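Local atomic coordinates of alpha-amylase (Eubacterium rectale DSM 17629, PDB entry 6AZ5), a protein that probably degrades starch at the surface of a human gut bacterium and carries the family CBM41 module described here, which probably binds alpha-glucan chains. Residues V23-W28 and Q54-A59; F5-Y10 and V67-R72; T18-V23 and D39-D44. One frame throughout, in Å; residues are numbered along the deposited sequence.

Contact 1 of 3, residues V23-W28 and Q54-A59; sequences VDLWMW and QTITVA
The carboxamide of Gln54 turns one face toward two aliphatic tips. Leu25 CD1 comes over it at the nitrogen end, tilted outward from the plane, at 3.7 Å from Gln54 NE2. On the same face, Ile56 CD1 lies almost straight above Gln54 CD, 4.0 Å from it. NE2 is hydrogen-bonded to Tyr36 O of strand 35-44, which holds the amide in place while leucine and isoleucine pack against it. Gln54 reaches this site with CG wedged between its backbone N and carbonyl carbon (chi1 65°) and an extended chain beyond.

Further along, Met27 and Ile56 meet tip to tip, with Met27 SD 3.5 Å from Ile56 CD1. A bend at chi3 (78°) brings Met27 CE back beside the same methyl, at 4.0 Å. The strands that carry these residues belong to facing layers of the beta-sandwich expected of a CBM41 module, their segment axes 10.4 Å apart and inclined by 23°. Leu69, on the adjacent strand 66-72, and Ile7, on strand 3-10 of the facing layer, also touch Leu25 and extend the core.

All four touching residues are buried, yet no hydrogen bond joins the two segments. Cohesion here comes from dispersion and the exclusion of water, and the buried Gln54 amide probably owes its place partly to the bond from NE2 to Tyr36 O.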
ATOM      1  N   VAL A  23      -9.175  -5.476   2.792  1.00 23.94           N
ATOM      2  CA  VAL A  23      -7.721  -5.388   2.635  1.00 18.94           C
ATOM      3  C   VAL A  23      -7.228  -4.031   3.125  1.00 19.29           C
ATOM      4  O   VAL A  23      -7.745  -2.993   2.701  1.00 20.59           O
ATOM      5  CB  VAL A  23      -7.293  -5.576   1.166  1.00 22.27           C
ATOM      6  CG1 VAL A  23      -5.778  -5.658   1.056  1.00 18.55           C
ATOM      7  CG2 VAL A  23      -7.941  -6.812   0.573  1.00 23.60           C
ATOM      8  N   ASP A  24      -6.249  -4.028   4.024  1.00 17.70           N
ATOM      9  CA  ASP A  24      -5.642  -2.765   4.436  1.00 17.94           C
ATOM     10  C   ASP A  24      -4.122  -2.851   4.551  1.00 17.09           C
ATOM     11  O   ASP A  24      -3.501  -3.851   4.179  1.00 14.73           O
ATOM     12  CB  ASP A  24      -6.249  -2.258   5.762  1.00 16.77           C
ATOM     13  CG  ASP A  24      -5.988  -3.183   6.955  1.00 24.49           C
ATOM     14  OD1 ASP A  24      -4.943  -3.866   7.004  1.00 25.50           O
ATOM     15  OD2 ASP A  24      -6.837  -3.209   7.875  1.00 24.76           O
ATOM     16  N   LEU A  25      -3.542  -1.765   5.043  1.00 11.91           N
ATOM     17  CA  LEU A  25      -2.134  -1.702   5.379  1.00 15.78           C
ATOM     18  C   LEU A  25      -2.017  -1.361   6.851  1.00 14.86           C
ATOM     19  O   LEU A  25      -2.671  -0.436   7.325  1.00 13.25           O
ATOM     20  CB  LEU A  25      -1.402  -0.643   4.551  1.00 13.63           C
ATOM     21  CG  LEU A  25      -1.427  -0.701   3.031  1.00 11.69           C
ATOM     22  CD1 LEU A  25      -0.698   0.515   2.461  1.00 11.89           C
ATOM     23  CD2 LEU A  25      -0.807  -2.010   2.528  1.00 13.30           C
ATOM     24  N   TRP A  26      -1.190  -2.109   7.570  1.00 15.68           N
ATOM     25  CA  TRP A  26      -0.822  -1.727   8.921  1.00 15.13           C
ATOM     26  C   TRP A  26       0.474  -0.933   8.843  1.00 17.08           C
ATOM     27  O   TRP A  26       1.499  -1.455   8.417  1.00 14.49           O
ATOM     28  CB  TRP A  26      -0.656  -2.951   9.816  1.00 13.20           C
ATOM     29  CG  TRP A  26      -0.573  -2.606  11.258  1.00 19.78           C
ATOM     30  CD1 TRP A  26       0.558  -2.452  12.002  1.00 19.37           C
ATOM     31  CD2 TRP A  26      -1.673  -2.359  12.139  1.00 22.57           C
ATOM     32  NE1 TRP A  26       0.231  -2.131  13.296  1.00 22.30           N
ATOM     33  CE2 TRP A  26      -1.136  -2.069  13.406  1.00 23.04           C
ATOM     34  CE3 TRP A  26      -3.065  -2.359  11.981  1.00 24.55           C
ATOM     35  CZ2 TRP A  26      -1.936  -1.776  14.508  1.00 25.57           C
ATOM     36  CZ3 TRP A  26      -3.857  -2.075  13.074  1.00 24.37           C
ATOM     37  CH2 TRP A  26      -3.291  -1.786  14.322  1.00 24.44           C
ATOM     38  N   MET A  27       0.434   0.333   9.238  1.00 17.75           N
ATOM     39  CA  MET A  27       1.591   1.196   9.032  1.00 14.19           C
ATOM     40  C   MET A  27       2.068   1.836  10.323  1.00 14.21           C
ATOM     41  O   MET A  27       1.282   2.038  11.252  1.00 18.55           O
ATOM     42  CB  MET A  27       1.260   2.272   7.995  1.00 14.16           C
ATOM     43  CG  MET A  27       0.590   1.732   6.748  1.00 11.48           C
ATOM     44  SD  MET A  27       0.214   3.022   5.540  1.00 17.50           S
ATOM     45  CE  MET A  27       1.833   3.290   4.818  1.00  9.91           C
ATOM     46  N   TRP A  28       3.364   2.135  10.381  1.00 13.65           N
ATOM     47  CA  TRP A  28       3.955   2.802  11.536  1.00 15.15           C
ATOM     48  C   TRP A  28       5.133   3.698  11.134  1.00 17.90           C
ATOM     49  O   TRP A  28       5.637   3.602  10.017  1.00 21.42           O
ATOM     50  CB  TRP A  28       4.395   1.776  12.579  1.00 17.72           C
ATOM     51  CG  TRP A  28       5.471   0.829  12.129  1.00 18.80           C
ATOM     52  CD1 TRP A  28       6.805   0.948  12.365  1.00 20.74           C
ATOM     53  CD2 TRP A  28       5.304  -0.392  11.389  1.00 18.24           C
ATOM     54  NE1 TRP A  28       7.481  -0.111  11.817  1.00 20.39           N
ATOM     55  CE2 TRP A  28       6.584  -0.949  11.215  1.00 16.91           C
ATOM     56  CE3 TRP A  28       4.198  -1.059  10.856  1.00 16.80           C
ATOM     57  CZ2 TRP A  28       6.792  -2.142  10.522  1.00 21.43           C
ATOM     58  CZ3 TRP A  28       4.405  -2.245  10.177  1.00 16.55           C
ATOM     59  CH2 TRP A  28       5.693  -2.773  10.011  1.00 25.44           C
ATOM     60  N   GLN A  54      -5.045   3.404  -2.693  1.00 14.73           N
ATOM     61  CA  GLN A  54      -5.502   4.384  -1.720  1.00 13.68           C
ATOM     62  C   GLN A  54      -4.509   5.536  -1.674  1.00 16.29           C
ATOM     63  O   GLN A  54      -3.366   5.396  -2.112  1.00 12.38           O
ATOM     64  CB  GLN A  54      -5.660   3.759  -0.339  1.00 13.25           C
ATOM     65  CG  GLN A  54      -4.367   3.267   0.278  1.00 13.53           C
ATOM     66  CD  GLN A  54      -4.565   2.777   1.701  1.00 17.51           C
ATOM     67  OE1 GLN A  54      -5.073   3.501   2.557  1.00 14.64           O
ATOM     68  NE2 GLN A  54      -4.184   1.531   1.954  1.00 16.47           N
ATOM     69  N   THR A  55      -4.947   6.679  -1.164  1.00 10.40           N
ATOM     70  CA  THR A  55      -4.040   7.797  -0.967  1.00 16.61           C
ATOM     71  C   THR A  55      -3.790   7.983   0.521  1.00 17.70           C
ATOM     72  O   THR A  55      -4.648   7.693   1.350  1.00 19.29           O
ATOM     73  CB  THR A  55      -4.588   9.098  -1.560  1.00 15.68           C
ATOM     74  OG1 THR A  55      -5.854   9.389  -0.960  1.00 20.71           O
ATOM     75  CG2 THR A  55      -4.762   8.970  -3.065  1.00 15.78           C
ATOM     76  N   ILE A  56      -2.603   8.452   0.860  1.00 14.30           N
ATOM     77  CA  ILE A  56      -2.233   8.572   2.254  1.00 19.30           C
ATOM     78  C   ILE A  56      -1.524   9.901   2.467  1.00 20.04           C
ATOM     79  O   ILE A  56      -0.653  10.285   1.690  1.00 15.82           O
ATOM     80  CB  ILE A  56      -1.356   7.383   2.694  1.00 17.34           C
ATOM     81  CG1 ILE A  56      -2.230   6.127   2.822  1.00 17.90           C
ATOM     82  CG2 ILE A  56      -0.673   7.680   4.003  1.00 16.39           C
ATOM     83  CD1 ILE A  56      -1.471   4.852   3.091  1.00 13.41           C
ATOM     84  N   THR A  57      -1.938  10.617   3.504  1.00 19.55           N
ATOM     85  CA  THR A  57      -1.431  11.951   3.766  1.00 22.04           C
ATOM     86  C   THR A  57      -0.496  11.932   4.962  1.00 24.15           C
ATOM     87  O   THR A  57      -0.851  11.415   6.022  1.00 25.57           O
ATOM     88  CB  THR A  57      -2.582  12.943   4.033  1.00 25.54           C
ATOM     89  OG1 THR A  57      -3.449  12.986   2.895  1.00 21.56           O
ATOM     90  CG2 THR A  57      -2.042  14.336   4.312  1.00 27.25           C
ATOM     91  N   VAL A  58       0.701  12.481   4.780  1.00 17.43           N
ATOM     92  CA  VAL A  58       1.627  12.690   5.887  1.00 21.19           C
ATOM     93  C   VAL A  58       1.967  14.175   6.017  1.00 26.93           C
ATOM     94  O   VAL A  58       1.796  14.945   5.071  1.00 25.78           O
ATOM     95  CB  VAL A  58       2.926  11.878   5.708  1.00 21.61           C
ATOM     96  CG1 VAL A  58       2.649  10.397   5.863  1.00 16.98           C
ATOM     97  CG2 VAL A  58       3.559  12.170   4.358  1.00 19.79           C
ATOM     98  N   ALA A  59       2.429  14.575   7.199  1.00 28.01           N
ATOM     99  CA  ALA A  59       2.923  15.931   7.401  1.00 25.06           C
ATOM    100  C   ALA A  59       4.118  16.172   6.487  1.00 29.58           C
ATOM    101  O   ALA A  59       4.864  15.237   6.177  1.00 23.75           O
ATOM    102  CB  ALA A  59       3.308  16.152   8.853  1.00 22.73           C
TER

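Contact 2 of 3, residues F5-Y10 and V67-R72; sequences FTIYYY and VGLKAR
Tyr9 and Ala71 face each other across the interior of the sandwich, a ring spanning the gap to a single methyl. From Tyr9 CB the ring sets out with CG anti to the backbone N (chi1 171°), which carries it inward toward the 67-72 strand. CD1 is the first of its atoms to come near, 4.1 Å from Ala71 CB. Farther out, Tyr9 CE1 and CZ each lie 3.5 Å from that methyl, and OH is hardly more distant. On the same side of the ring plane, Val23 CG1 approaches Tyr9 CE2, and two aliphatic groups share that side. At the very tip, the hydroxyl hydrogen-bonds to Asp104 OD1 and to Asn11 ND2, two partners that fix how far the ring can shift or tilt. A phenylalanine in place of Tyr9 would probably keep much of the packing on Ala71 but leave Asp104 and Asn11 without the hydroxyl they share.

Two residues earlier, Ile7 repeats the inward direction with a purely aliphatic result. Its CD1 meets Leu69 CD1 tip to tip at 3.9 Å, each branched chain supplying one methyl. No hydrogen bond connects the segments, and the alternation of the strand puts Phe5, Ile7 and Tyr9 on the same inward side.

The contact lies close to the centre of the domain, which has no helices. Strand 3-10 runs between 49-58, antiparallel to it, and 99-103, parallel to it; strand 66-72 is flanked by 24-29 and 88-91, both antiparallel. Tyr102, from strand 99-103, meets the Tyr9 ring and hydrogen-bonds through its hydroxyl to Ala71 N, tying the two layers together.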
ATOM      1  N   PHE A   5       0.582  10.827  -0.966  1.00 16.90           N
ATOM      2  CA  PHE A   5       1.054   9.892  -1.972  1.00 13.02           C
ATOM      3  C   PHE A   5       0.021   8.797  -2.200  1.00 13.42           C
ATOM      4  O   PHE A   5      -0.853   8.570  -1.373  1.00 12.92           O
ATOM      5  CB  PHE A   5       2.402   9.282  -1.575  1.00 17.74           C
ATOM      6  CG  PHE A   5       2.381   8.528  -0.273  1.00 21.24           C
ATOM      7  CD1 PHE A   5       2.630   9.180   0.927  1.00 23.17           C
ATOM      8  CD2 PHE A   5       2.138   7.162  -0.250  1.00 17.71           C
ATOM      9  CE1 PHE A   5       2.623   8.487   2.128  1.00 20.35           C
ATOM     10  CE2 PHE A   5       2.125   6.463   0.948  1.00 21.63           C
ATOM     11  CZ  PHE A   5       2.369   7.126   2.138  1.00 18.02           C
ATOM     12  N   THR A   6       0.127   8.139  -3.344  1.00 10.59           N
ATOM     13  CA  THR A   6      -0.735   7.020  -3.674  1.00 16.79           C
ATOM     14  C   THR A   6       0.049   5.732  -3.486  1.00 15.47           C
ATOM     15  O   THR A   6       1.243   5.677  -3.781  1.00 15.41           O
ATOM     16  CB  THR A   6      -1.249   7.119  -5.125  1.00 15.00           C
ATOM     17  OG1 THR A   6      -1.954   8.353  -5.295  1.00 18.87           O
ATOM     18  CG2 THR A   6      -2.174   5.967  -5.453  1.00 16.27           C
ATOM     19  N   ILE A   7      -0.604   4.698  -2.977  1.00 15.17           N
ATOM     20  CA  ILE A   7       0.045   3.401  -2.907  1.00 14.56           C
ATOM     21  C   ILE A   7      -0.849   2.312  -3.494  1.00 15.07           C
ATOM     22  O   ILE A   7      -2.006   2.141  -3.099  1.00 12.89           O
ATOM     23  CB  ILE A   7       0.476   3.057  -1.455  1.00 13.27           C
ATOM     24  CG1 ILE A   7       0.955   1.612  -1.367  1.00 12.77           C
ATOM     25  CG2 ILE A   7      -0.647   3.307  -0.469  1.00 16.20           C
ATOM     26  CD1 ILE A   7       1.834   1.357  -0.157  1.00 19.08           C
ATOM     27  N   TYR A   8      -0.297   1.609  -4.481  1.00 14.95           N
ATOM     28  CA  TYR A   8      -0.954   0.475  -5.117  1.00 18.56           C
ATOM     29  C   TYR A   8      -0.495  -0.826  -4.478  1.00 19.12           C
ATOM     30  O   TYR A   8       0.676  -0.961  -4.123  1.00 14.92           O
ATOM     31  CB  TYR A   8      -0.646   0.421  -6.612  1.00 17.86           C
ATOM     32  CG  TYR A   8      -1.053   1.635  -7.414  1.00 20.52           C
ATOM     33  CD1 TYR A   8      -2.185   2.365  -7.097  1.00 21.01           C
ATOM     34  CD2 TYR A   8      -0.299   2.040  -8.508  1.00 26.70           C
ATOM     35  CE1 TYR A   8      -2.556   3.470  -7.848  1.00 19.14           C
ATOM     36  CE2 TYR A   8      -0.657   3.142  -9.260  1.00 25.97           C
ATOM     37  CZ  TYR A   8      -1.783   3.856  -8.923  1.00 23.16           C
ATOM     38  OH  TYR A   8      -2.140   4.953  -9.671  1.00 25.97           O
ATOM     39  N   TYR A   9      -1.411  -1.787  -4.354  1.00 15.74           N
ATOM     40  CA  TYR A   9      -1.075  -3.096  -3.795  1.00 17.34           C
ATOM     41  C   TYR A   9      -1.612  -4.242  -4.645  1.00 20.05           C
ATOM     42  O   TYR A   9      -2.774  -4.246  -5.053  1.00 19.77           O
ATOM     43  CB  TYR A   9      -1.606  -3.221  -2.365  1.00 17.89           C
ATOM     44  CG  TYR A   9      -1.507  -4.611  -1.776  1.00 21.40           C
ATOM     45  CD1 TYR A   9      -0.279  -5.147  -1.402  1.00 24.25           C
ATOM     46  CD2 TYR A   9      -2.647  -5.386  -1.575  1.00 24.86           C
ATOM     47  CE1 TYR A   9      -0.185  -6.420  -0.857  1.00 24.54           C
ATOM     48  CE2 TYR A   9      -2.564  -6.658  -1.025  1.00 24.11           C
ATOM     49  CZ  TYR A   9      -1.330  -7.170  -0.670  1.00 27.68           C
ATOM     50  OH  TYR A   9      -1.244  -8.433  -0.125  1.00 24.20           O
ATOM     51  N   TYR A  10      -0.757  -5.217  -4.916  1.00 20.95           N
ATOM     52  CA  TYR A  10      -1.185  -6.367  -5.691  1.00 25.14           C
ATOM     53  C   TYR A  10      -0.947  -7.664  -4.934  1.00 26.84           C
ATOM     54  O   TYR A  10       0.114  -7.875  -4.342  1.00 24.56           O
ATOM     55  CB  TYR A  10      -0.470  -6.419  -7.045  1.00 27.38           C
ATOM     56  CG  TYR A  10      -0.812  -7.654  -7.847  1.00 26.13           C
ATOM     57  CD1 TYR A  10      -1.967  -7.706  -8.616  1.00 26.41           C
ATOM     58  CD2 TYR A  10       0.017  -8.771  -7.829  1.00 30.87           C
ATOM     59  CE1 TYR A  10      -2.287  -8.840  -9.346  1.00 37.35           C
ATOM     60  CE2 TYR A  10      -0.296  -9.909  -8.558  1.00 31.30           C
ATOM     61  CZ  TYR A  10      -1.447  -9.937  -9.312  1.00 34.07           C
ATOM     62  OH  TYR A  10      -1.761 -11.063 -10.038  1.00 46.11           O
ATOM     63  N   VAL A  67       8.895   4.623   6.240  1.00 24.06           N
ATOM     64  CA  VAL A  67       7.639   4.079   6.733  1.00 25.32           C
ATOM     65  C   VAL A  67       7.713   2.569   6.856  1.00 20.55           C
ATOM     66  O   VAL A  67       8.173   1.893   5.939  1.00 21.59           O
ATOM     67  CB  VAL A  67       6.470   4.440   5.801  1.00 25.20           C
ATOM     68  CG1 VAL A  67       5.219   3.649   6.168  1.00 16.89           C
ATOM     69  CG2 VAL A  67       6.213   5.932   5.841  1.00 21.02           C
ATOM     70  N   GLY A  68       7.268   2.042   7.991  1.00 22.88           N
ATOM     71  CA  GLY A  68       7.126   0.608   8.153  1.00 19.28           C
ATOM     72  C   GLY A  68       5.697   0.217   7.842  1.00 19.53           C
ATOM     73  O   GLY A  68       4.769   0.917   8.239  1.00 19.02           O
ATOM     74  N   LEU A  69       5.509  -0.890   7.130  1.00 17.24           N
ATOM     75  CA  LEU A  69       4.164  -1.328   6.804  1.00 15.05           C
ATOM     76  C   LEU A  69       4.090  -2.801   6.419  1.00 19.15           C
ATOM     77  O   LEU A  69       5.091  -3.421   6.087  1.00 15.75           O
ATOM     78  CB  LEU A  69       3.587  -0.486   5.661  1.00 16.21           C
ATOM     79  CG  LEU A  69       3.901  -0.965   4.242  1.00 13.84           C
ATOM     80  CD1 LEU A  69       3.035  -0.239   3.236  1.00 15.10           C
ATOM     81  CD2 LEU A  69       5.375  -0.783   3.898  1.00 18.02           C
ATOM     82  N   LYS A  70       2.880  -3.348   6.464  1.00 17.01           N
ATOM     83  CA  LYS A  70       2.605  -4.652   5.882  1.00 22.63           C
ATOM     84  C   LYS A  70       1.124  -4.759   5.530  1.00 18.78           C
ATOM     85  O   LYS A  70       0.268  -4.218   6.226  1.00 16.78           O
ATOM     86  CB  LYS A  70       3.022  -5.772   6.839  1.00 23.07           C
ATOM     87  CG  LYS A  70       2.279  -5.760   8.152  1.00 27.45           C
ATOM     88  CD  LYS A  70       2.852  -6.781   9.129  1.00 40.09           C
ATOM     89  CE  LYS A  70       4.207  -6.350   9.651  1.00 34.98           C
ATOM     90  NZ  LYS A  70       4.639  -7.171  10.818  1.00 33.69           N
ATOM     91  N   ALA A  71       0.828  -5.447   4.436  1.00 19.21           N
ATOM     92  CA  ALA A  71      -0.555  -5.661   4.036  1.00 21.74           C
ATOM     93  C   ALA A  71      -1.260  -6.643   4.981  1.00 26.23           C
ATOM     94  O   ALA A  71      -0.617  -7.520   5.552  1.00 26.21           O
ATOM     95  CB  ALA A  71      -0.611  -6.165   2.607  1.00 19.92           C
ATOM     96  N   ARG A  72      -2.572  -6.476   5.155  1.00 21.76           N
ATOM     97  CA  ARG A  72      -3.401  -7.439   5.887  1.00 20.94           C
ATOM     98  C   ARG A  72      -4.588  -7.827   5.014  1.00 20.92           C
ATOM     99  O   ARG A  72      -5.208  -6.965   4.390  1.00 24.39           O
ATOM    100  CB  ARG A  72      -3.870  -6.868   7.223  1.00 19.00           C
ATOM    101  CG  ARG A  72      -2.738  -6.490   8.151  1.00 17.48           C
ATOM    102  CD  ARG A  72      -3.249  -6.179   9.545  1.00 21.96           C
ATOM    103  NE  ARG A  72      -4.345  -5.217   9.500  1.00 23.56           N
ATOM    104  CZ  ARG A  72      -5.059  -4.840  10.556  1.00 27.47           C
ATOM    105  NH1 ARG A  72      -4.790  -5.344  11.753  1.00 31.04           N
ATOM    106  NH2 ARG A  72      -6.044  -3.960  10.410  1.00 18.97           N
TER

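Contact 3 of 3, residues T18-V23 and D39-D44; sequences TDMGKV and DGTYYD
Just before Met20, whose side chain rests on Asp39, Gly40 and Thr41, the carbonyl oxygen of Asp19 accepts two backbone amides: a sound bond from Lys22 N at 3.0 Å and a weak one from Val23 N. The first closes a type II beta turn with Met20 and Gly21 at its corners. Gly21 takes a positive phi of 107°, where a side chain would press on the carbonyl oxygen of Met20.

Asp39 and Gly40 both face Lys53 on the adjoining strand 49-58, forming a classic beta bulge near the start of segment 39-44, and Met20 settles beside it. Its CG stands anti to the backbone N (chi1 -171°), and bends at chi2 and chi3 then fold the thioether over the strand. The sulfur lies against the peptide that links the bulge residues, with Met20 SD 4.0 Å from Gly40 N. Phe52 gives the same side chain a further neighbour.

At this edge of the module the loop before strand 24-29 packs on strand 35-44; segments 18-23 and 39-44 share no hydrogen bond, although Val23 pairs with Phe38 through its backbone. The closest approach is methyl on methyl: Met20 CE to Thr41 CG2 at 3.6 Å.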
ATOM      1  N   THR A  18     -14.198  -8.658  -4.579  1.00 40.77           N
ATOM      2  CA  THR A  18     -14.799  -9.169  -3.350  1.00 40.44           C
ATOM      3  C   THR A  18     -14.147  -8.657  -2.065  1.00 36.30           C
ATOM      4  O   THR A  18     -14.835  -8.405  -1.078  1.00 38.15           O
ATOM      5  CB  THR A  18     -14.784 -10.715  -3.317  1.00 40.91           C
ATOM      6  OG1 THR A  18     -15.124 -11.169  -2.000  1.00 49.25           O
ATOM      7  CG2 THR A  18     -13.418 -11.251  -3.671  1.00 39.33           C
ATOM      8  N   ASP A  19     -12.829  -8.498  -2.066  1.00 30.27           N
ATOM      9  CA  ASP A  19     -12.125  -8.190  -0.827  1.00 28.83           C
ATOM     10  C   ASP A  19     -12.011  -6.692  -0.534  1.00 26.11           C
ATOM     11  O   ASP A  19     -11.314  -6.298   0.401  1.00 25.38           O
ATOM     12  CB  ASP A  19     -10.727  -8.812  -0.850  1.00 33.78           C
ATOM     13  CG  ASP A  19     -10.760 -10.318  -1.052  1.00 43.77           C
ATOM     14  OD1 ASP A  19     -11.111 -11.038  -0.090  1.00 45.75           O
ATOM     15  OD2 ASP A  19     -10.431 -10.780  -2.170  1.00 40.81           O
ATOM     16  N   MET A  20     -12.687  -5.864  -1.324  1.00 30.98           N
ATOM     17  CA  MET A  20     -12.602  -4.415  -1.155  1.00 27.88           C
ATOM     18  C   MET A  20     -13.258  -3.992   0.149  1.00 29.67           C
ATOM     19  O   MET A  20     -14.444  -4.241   0.359  1.00 33.42           O
ATOM     20  CB  MET A  20     -13.255  -3.687  -2.327  1.00 29.74           C
ATOM     21  CG  MET A  20     -13.025  -2.181  -2.331  1.00 31.03           C
ATOM     22  SD  MET A  20     -11.290  -1.763  -2.598  1.00 32.58           S
ATOM     23  CE  MET A  20     -10.970  -2.644  -4.122  1.00 26.02           C
ATOM     24  N   GLY A  21     -12.484  -3.353   1.021  1.00 29.77           N
ATOM     25  CA  GLY A  21     -12.969  -2.964   2.334  1.00 23.12           C
ATOM     26  C   GLY A  21     -12.381  -3.824   3.437  1.00 25.73           C
ATOM     27  O   GLY A  21     -12.398  -3.451   4.615  1.00 22.21           O
ATOM     28  N   LYS A  22     -11.845  -4.976   3.050  1.00 20.46           N
ATOM     29  CA  LYS A  22     -11.248  -5.896   4.007  1.00 24.12           C
ATOM     30  C   LYS A  22      -9.719  -5.874   3.937  1.00 21.32           C
ATOM     31  O   LYS A  22      -9.043  -6.215   4.903  1.00 23.32           O
ATOM     32  CB  LYS A  22     -11.780  -7.313   3.772  1.00 26.86           C
ATOM     33  CG  LYS A  22     -13.297  -7.359   3.625  1.00 32.57           C
ATOM     34  CD  LYS A  22     -13.855  -8.774   3.637  1.00 36.85           C
ATOM     35  CE  LYS A  22     -15.366  -8.748   3.452  1.00 42.57           C
ATOM     36  NZ  LYS A  22     -15.999 -10.065   3.715  1.00 47.88           N
ATOM     37  N   VAL A  23      -9.175  -5.476   2.792  1.00 23.94           N
ATOM     38  CA  VAL A  23      -7.721  -5.388   2.635  1.00 18.94           C
ATOM     39  C   VAL A  23      -7.228  -4.031   3.125  1.00 19.29           C
ATOM     40  O   VAL A  23      -7.745  -2.993   2.701  1.00 20.59           O
ATOM     41  CB  VAL A  23      -7.293  -5.576   1.166  1.00 22.27           C
ATOM     42  CG1 VAL A  23      -5.778  -5.658   1.056  1.00 18.55           C
ATOM     43  CG2 VAL A  23      -7.941  -6.812   0.573  1.00 23.60           C
ATOM     44  N   ASP A  39      -9.561   1.687  -0.842  1.00 18.47           N
ATOM     45  CA  ASP A  39     -10.922   2.056  -1.194  1.00 20.01           C
ATOM     46  C   ASP A  39     -11.095   2.314  -2.689  1.00 20.75           C
ATOM     47  O   ASP A  39     -12.122   2.834  -3.118  1.00 27.46           O
ATOM     48  CB  ASP A  39     -11.365   3.285  -0.395  1.00 21.51           C
ATOM     49  CG  ASP A  39     -10.381   4.446  -0.484  1.00 24.30           C
ATOM     50  OD1 ASP A  39      -9.424   4.383  -1.282  1.00 18.48           O
ATOM     51  OD2 ASP A  39     -10.581   5.442   0.249  1.00 36.19           O
ATOM     52  N   GLY A  40     -10.096   1.938  -3.480  1.00 20.16           N
ATOM     53  CA  GLY A  40     -10.168   2.106  -4.919  1.00 16.89           C
ATOM     54  C   GLY A  40      -9.347   1.071  -5.661  1.00 21.10           C
ATOM     55  O   GLY A  40      -8.693   0.231  -5.048  1.00 18.77           O
ATOM     56  N   THR A  41      -9.396   1.117  -6.988  1.00 21.48           N
ATOM     57  CA  THR A  41      -8.578   0.225  -7.802  1.00 25.79           C
ATOM     58  C   THR A  41      -7.839   0.995  -8.884  1.00 20.39           C
ATOM     59  O   THR A  41      -8.229   2.103  -9.255  1.00 23.49           O
ATOM     60  CB  THR A  41      -9.411  -0.880  -8.495  1.00 25.16           C
ATOM     61  OG1 THR A  41     -10.219  -0.296  -9.523  1.00 23.42           O
ATOM     62  CG2 THR A  41     -10.297  -1.607  -7.497  1.00 24.92           C
ATOM     63  N   TYR A  42      -6.773   0.389  -9.389  1.00 19.19           N
ATOM     64  CA  TYR A  42      -6.069   0.906 -10.553  1.00 26.39           C
ATOM     65  C   TYR A  42      -5.833  -0.218 -11.547  1.00 20.72           C
ATOM     66  O   TYR A  42      -5.185  -1.212 -11.218  1.00 23.15           O
ATOM     67  CB  TYR A  42      -4.741   1.541 -10.146  1.00 18.48           C
ATOM     68  CG  TYR A  42      -3.774   1.753 -11.290  1.00 19.49           C
ATOM     69  CD1 TYR A  42      -4.044   2.674 -12.292  1.00 19.18           C
ATOM     70  CD2 TYR A  42      -2.579   1.050 -11.353  1.00 23.63           C
ATOM     71  CE1 TYR A  42      -3.157   2.881 -13.330  1.00 23.06           C
ATOM     72  CE2 TYR A  42      -1.684   1.251 -12.389  1.00 25.03           C
ATOM     73  CZ  TYR A  42      -1.977   2.168 -13.373  1.00 25.73           C
ATOM     74  OH  TYR A  42      -1.090   2.371 -14.407  1.00 30.35           O
ATOM     75  N   TYR A  43      -6.354  -0.075 -12.761  1.00 18.96           N
ATOM     76  CA  TYR A  43      -6.109  -1.099 -13.765  1.00 20.71           C
ATOM     77  C   TYR A  43      -4.774  -0.882 -14.459  1.00 26.01           C
ATOM     78  O   TYR A  43      -4.553   0.135 -15.117  1.00 25.78           O
ATOM     79  CB  TYR A  43      -7.215  -1.152 -14.806  1.00 22.41           C
ATOM     80  CG  TYR A  43      -6.989  -2.275 -15.787  1.00 25.85           C
ATOM     81  CD1 TYR A  43      -7.031  -3.598 -15.368  1.00 25.59           C
ATOM     82  CD2 TYR A  43      -6.700  -2.018 -17.123  1.00 27.51           C
ATOM     83  CE1 TYR A  43      -6.809  -4.633 -16.250  1.00 30.28           C
ATOM     84  CE2 TYR A  43      -6.480  -3.051 -18.017  1.00 24.36           C
ATOM     85  CZ  TYR A  43      -6.535  -4.357 -17.572  1.00 29.48           C
ATOM     86  OH  TYR A  43      -6.313  -5.398 -18.445  1.00 36.16           O
ATOM     87  N   ASP A  44      -3.893  -1.862 -14.300  1.00 28.16           N
ATOM     88  CA  ASP A  44      -2.568  -1.854 -14.893  1.00 23.93           C
ATOM     89  C   ASP A  44      -2.624  -2.462 -16.289  1.00 25.51           C
ATOM     90  O   ASP A  44      -2.473  -3.669 -16.448  1.00 26.06           O
ATOM     91  CB  ASP A  44      -1.608  -2.634 -13.994  1.00 27.97           C
ATOM     92  CG  ASP A  44      -0.176  -2.614 -14.481  1.00 27.95           C
ATOM     93  OD1 ASP A  44       0.079  -2.234 -15.643  1.00 31.49           O
ATOM     94  OD2 ASP A  44       0.704  -2.998 -13.680  1.00 30.39           O
TER

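Contacts 1 and 2 are both core, and they span the same two layers: strands 24-29 and 66-72 are neighbours in one, 49-58 and 3-10 in the other. A salt bridge from Asp24 OD2 to Arg72 NH2, 2.8 Å long, ties their strands directly. Contact 3 lies at the surface, about 14 Å from contact 1 and 12 Å from contact 2 between centres. None of the three has a hydrogen bond across its segments. In the core, the polar ends of Gln54 and Tyr9 find partners outside the contact segments; at the surface, one methionine covers mostly backbone and a threonine methyl.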